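Side-chain contacts in CRISPR system Cmr subunit Cmr1-1 (Pyrococcus furiosus, PDB 4W8Z), which binds RNA and, together with Cmr6, caps the type III-B Cmr ribonucleoprotein complex that defends the archaeon against mobile genetic elements: residues I108-L111 / G112-T116; S187-E190 / F191-S194. All coordinates share one frame; numbering follows the deposited sequence.

Interaction 1. Residues I108-L111 / G112-T116; sequences INLL and GKRGT
G112 carries the helix on from I108, its N giving a hydrogen bond of 2.9 Å to I108 O.

K113 N bonds to N109 O in the same i to i+4 pattern, and the two side chains meet as well. N109 swings CG anti to its N (chi1 -167°), which brings the amide to where the extended lysine chain crosses it at a slant. N109 OD1 then lies 3.5 Å from K113 CE, a methylene that the adjacent ammonium would probably polarise. K113 NZ comes level with the amide, 3.8 Å from N109 ND2, and as both are donors no bond forms. The long lysine suits this exposed place because its methylenes can lie against the amide while its ammonium needs no buried partner.

R114 donates its N to L110 O and rests CB and CG against the same oxygen. A bend at chi3 then turns the guanidinium so that L111 CD2 comes to its edge, 3.9 Å from R114 NH2; the arginine also touches Y30.

G115 is the first residue to leave helical angles, with a positive phi of 73°, a conformation glycine adopts easily. Its N bonds back to G112 O, and T116 N reaches L111 O at 2.9 Å, together making a Schellman motif.

T116 completes the motif's hydrophobic contact, its CB 3.7 Å from L111 CD2. The chemistry thus divides the helix end: the Schellman bonds occupy L111 O and G112 O, the L111 and T116 branches meet on the side facing F157 and L26, and K113 and R114 stay exposed.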
loop_
_atom_site.group_PDB
_atom_site.type_symbol
_atom_site.label_atom_id
_atom_site.label_comp_id
_atom_site.label_asym_id
_atom_site.label_seq_id
_atom_site.Cartn_x
_atom_site.Cartn_y
_atom_site.Cartn_z
ATOM N N ILE A 108 5.843 -16.200 -0.683
ATOM C CA ILE A 108 6.751 -16.157 0.454
ATOM C C ILE A 108 7.014 -17.578 0.931
ATOM O O ILE A 108 8.147 -17.952 1.239
ATOM C CB ILE A 108 6.176 -15.305 1.604
ATOM C CG1 ILE A 108 5.882 -13.884 1.115
ATOM C CG2 ILE A 108 7.133 -15.280 2.784
ATOM C CD1 ILE A 108 5.148 -13.039 2.125
ATOM N N ASN A 109 5.948 -18.370 0.965
ATOM C CA ASN A 109 6.023 -19.769 1.355
ATOM C C ASN A 109 6.947 -20.565 0.435
ATOM O O ASN A 109 7.650 -21.474 0.879
ATOM C CB ASN A 109 4.618 -20.375 1.359
ATOM C CG ASN A 109 4.561 -21.722 2.044
ATOM O OD1 ASN A 109 5.506 -22.129 2.717
ATOM N ND2 ASN A 109 3.443 -22.418 1.883
ATOM N N LEU A 110 6.952 -20.208 -0.846
ATOM C CA LEU A 110 7.765 -20.904 -1.833
ATOM C C LEU A 110 9.240 -20.548 -1.686
ATOM O O LEU A 110 10.105 -21.419 -1.764
ATOM C CB LEU A 110 7.282 -20.584 -3.249
ATOM C CG LEU A 110 8.043 -21.279 -4.381
ATOM C CD1 LEU A 110 8.081 -22.779 -4.156
ATOM C CD2 LEU A 110 7.422 -20.956 -5.723
ATOM N N LEU A 111 9.525 -19.266 -1.486
ATOM C CA LEU A 111 10.888 -18.826 -1.216
ATOM C C LEU A 111 11.403 -19.467 0.066
ATOM O O LEU A 111 12.579 -19.814 0.171
ATOM C CB LEU A 111 10.955 -17.302 -1.110
ATOM C CG LEU A 111 10.790 -16.520 -2.414
ATOM C CD1 LEU A 111 10.581 -15.043 -2.133
ATOM C CD2 LEU A 111 12.000 -16.731 -3.317
ATOM N N GLY A 112 10.507 -19.622 1.038
ATOM C CA GLY A 112 10.840 -20.254 2.301
ATOM C C GLY A 112 11.315 -21.684 2.131
ATOM O O GLY A 112 12.367 -22.055 2.647
ATOM N N LYS A 113 10.543 -22.484 1.403
ATOM C CA LYS A 113 10.883 -23.887 1.181
ATOM C C LYS A 113 12.172 -24.039 0.372
ATOM O O LYS A 113 12.986 -24.919 0.649
ATOM C CB LYS A 113 9.740 -24.613 0.471
ATOM C CG LYS A 113 8.439 -24.666 1.253
ATOM C CD LYS A 113 7.319 -25.251 0.402
ATOM C CE LYS A 113 5.971 -25.157 1.106
ATOM N NZ LYS A 113 4.844 -25.531 0.206
ATOM N N ARG A 114 12.355 -23.177 -0.624
ATOM C CA ARG A 114 13.558 -23.206 -1.452
ATOM C C ARG A 114 14.789 -22.704 -0.698
ATOM O O ARG A 114 15.904 -22.759 -1.212
ATOM C CB ARG A 114 13.366 -22.366 -2.716
ATOM C CG ARG A 114 12.512 -22.996 -3.798
ATOM C CD ARG A 114 12.888 -22.403 -5.149
ATOM N NE ARG A 114 13.191 -20.976 -5.043
ATOM C CZ ARG A 114 13.863 -20.281 -5.958
ATOM N NH1 ARG A 114 14.311 -20.882 -7.052
ATOM N NH2 ARG A 114 14.094 -18.986 -5.776
ATOM N N GLY A 115 14.581 -22.195 0.513
ATOM C CA GLY A 115 15.673 -21.690 1.326
ATOM C C GLY A 115 16.241 -20.363 0.852
ATOM O O GLY A 115 17.318 -19.957 1.284
ATOM N N THR A 116 15.518 -19.677 -0.030
ATOM C CA THR A 116 15.974 -18.386 -0.543
ATOM C C THR A 116 15.871 -17.300 0.534
ATOM O O THR A 116 16.636 -16.332 0.531
ATOM C CB THR A 116 15.174 -17.972 -1.793
ATOM O OG1 THR A 116 15.256 -19.013 -2.774
ATOM C CG2 THR A 116 15.725 -16.688 -2.392
#

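Interaction 2. Residues S187-E190 / F191-S194; sequences SIDE and FKDS
F191 and I188 meet where the phenylalanine CB, 3.2 Å from I188 O, passes the first turn of the helix. With CG anti to its N (chi1 -162°), the ring is carried away from this turn; it stacks with F185 and touches L152 and V338, which suits a large aromatic to this buried side. The carboxylate of D193 is the flat group turned toward the turn itself: D189 O sits over one of its faces, 3.3 Å from D193 CG. Both are acceptors and pack without a bond, while D193 N does bond to D189 O.

The carboxylate of D189 lies side by side with K192. Its OD1 is 4.2 Å from K192 NZ, too far for a salt bridge, but a water spans the pair: the water accepts from K192 NZ at 2.9 Å and gives a weak bond to D189 OD1.

S187 is the N-cap: its OG accepts from E190 N at 3.1 Å, as a short hydroxyl side chain does well. E190, its chain extended, reaches N186 N with OE1 in a hydrogen bond just before the helix. One turn further on, and buried near W147 and L181, S194 brings its OG to E190 O at 2.8 Å. S194 N approaches that oxygen from the opposite face of the carbonyl plane, so two donors grip one carbonyl.

S187 OG thus takes up one N-H of the first turn, and E190 ties the residue before the cap to it. The negative charges of D189 and E190 would probably interact favourably with the helix dipole, and the solvent-bridged lysine would offset part of that charge.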
loop_
_atom_site.group_PDB
_atom_site.type_symbol
_atom_site.label_atom_id
_atom_site.label_comp_id
_atom_site.label_asym_id
_atom_site.label_seq_id
_atom_site.Cartn_x
_atom_site.Cartn_y
_atom_site.Cartn_z
ATOM N N SER A 187 -10.932 6.431 15.886
ATOM C CA SER A 187 -12.208 6.079 15.283
ATOM C C SER A 187 -12.076 6.073 13.769
ATOM O O SER A 187 -11.086 6.564 13.230
ATOM C CB SER A 187 -13.296 7.058 15.707
ATOM O OG SER A 187 -13.089 8.318 15.097
ATOM N N ILE A 188 -13.075 5.524 13.084
ATOM C CA ILE A 188 -13.103 5.544 11.626
ATOM C C ILE A 188 -13.284 6.979 11.141
ATOM O O ILE A 188 -12.783 7.364 10.082
ATOM C CB ILE A 188 -14.229 4.639 11.068
ATOM C CG1 ILE A 188 -13.945 3.175 11.412
ATOM C CG2 ILE A 188 -14.383 4.806 9.556
ATOM C CD1 ILE A 188 -14.855 2.184 10.709
ATOM N N ASP A 189 -13.989 7.777 11.935
ATOM C CA ASP A 189 -14.228 9.170 11.581
ATOM C C ASP A 189 -12.946 9.999 11.607
ATOM O O ASP A 189 -12.782 10.909 10.796
ATOM C CB ASP A 189 -15.274 9.785 12.508
ATOM C CG ASP A 189 -16.687 9.377 12.138
ATOM O OD1 ASP A 189 -16.917 9.004 10.966
ATOM O OD2 ASP A 189 -17.571 9.437 13.020
ATOM N N GLU A 190 -12.041 9.691 12.533
ATOM C CA GLU A 190 -10.736 10.344 12.550
ATOM C C GLU A 190 -9.971 10.025 11.269
ATOM O O GLU A 190 -9.267 10.878 10.724
ATOM C CB GLU A 190 -9.918 9.918 13.770
ATOM C CG GLU A 190 -10.193 10.738 15.020
ATOM C CD GLU A 190 -9.309 10.340 16.189
ATOM O OE1 GLU A 190 -8.480 9.419 16.027
ATOM O OE2 GLU A 190 -9.447 10.947 17.270
ATOM N N PHE A 191 -10.118 8.789 10.803
ATOM C CA PHE A 191 -9.517 8.342 9.555
ATOM C C PHE A 191 -10.099 9.145 8.386
ATOM O O PHE A 191 -9.355 9.700 7.575
ATOM C CB PHE A 191 -9.758 6.836 9.369
ATOM C CG PHE A 191 -8.844 6.173 8.370
ATOM C CD1 PHE A 191 -7.987 6.916 7.574
ATOM C CD2 PHE A 191 -8.853 4.794 8.226
ATOM C CE1 PHE A 191 -7.157 6.297 6.656
ATOM C CE2 PHE A 191 -8.024 4.169 7.314
ATOM C CZ PHE A 191 -7.175 4.920 6.528
ATOM N N LYS A 192 -11.427 9.205 8.306
ATOM C CA LYS A 192 -12.107 9.963 7.257
ATOM C C LYS A 192 -11.641 11.416 7.218
ATOM O O LYS A 192 -11.309 11.944 6.159
ATOM C CB LYS A 192 -13.622 9.933 7.456
ATOM C CG LYS A 192 -14.302 8.604 7.185
ATOM C CD LYS A 192 -15.750 8.853 6.775
ATOM C CE LYS A 192 -16.708 7.821 7.351
ATOM N NZ LYS A 192 -18.129 8.196 7.064
ATOM N N ASP A 193 -11.616 12.052 8.383
ATOM C CA ASP A 193 -11.292 13.469 8.476
ATOM C C ASP A 193 -9.829 13.761 8.152
ATOM O O ASP A 193 -9.510 14.803 7.577
ATOM C CB ASP A 193 -11.629 13.997 9.869
ATOM C CG ASP A 193 -13.125 14.075 10.119
ATOM O OD1 ASP A 193 -13.911 13.879 9.165
ATOM O OD2 ASP A 193 -13.513 14.349 11.275
ATOM N N SER A 194 -8.943 12.842 8.522
ATOM C CA SER A 194 -7.520 13.018 8.268
ATOM C C SER A 194 -7.212 13.003 6.780
ATOM O O SER A 194 -6.404 13.798 6.301
ATOM C CB SER A 194 -6.710 11.936 8.974
ATOM O OG SER A 194 -6.754 12.103 10.379
HETATM O O HOH W 1 -19.420 10.106 8.900
#

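Overall arrangement
From the N terminus, the chain runs through strand 8-16 and helix 38-54 before reaching interaction 1, at the end of helix 106-113, within the RAMP superfamily range. There the chain makes only a local turn, yet the helix touches helix 95-99 through I108 and N109, and its end meets the loops carrying Y30, L26 and F157. Strand 126-133, helix 136-152 and strand 166-172 follow before interaction 2 opens helix 188-206, itself packed on helix 136-152 and near V338 from the C-terminal part. The two are in series, neither nested nor crossing. The centres of interactions 1 and 2 lie about 39 Å apart, on opposite sides of the chain's centre.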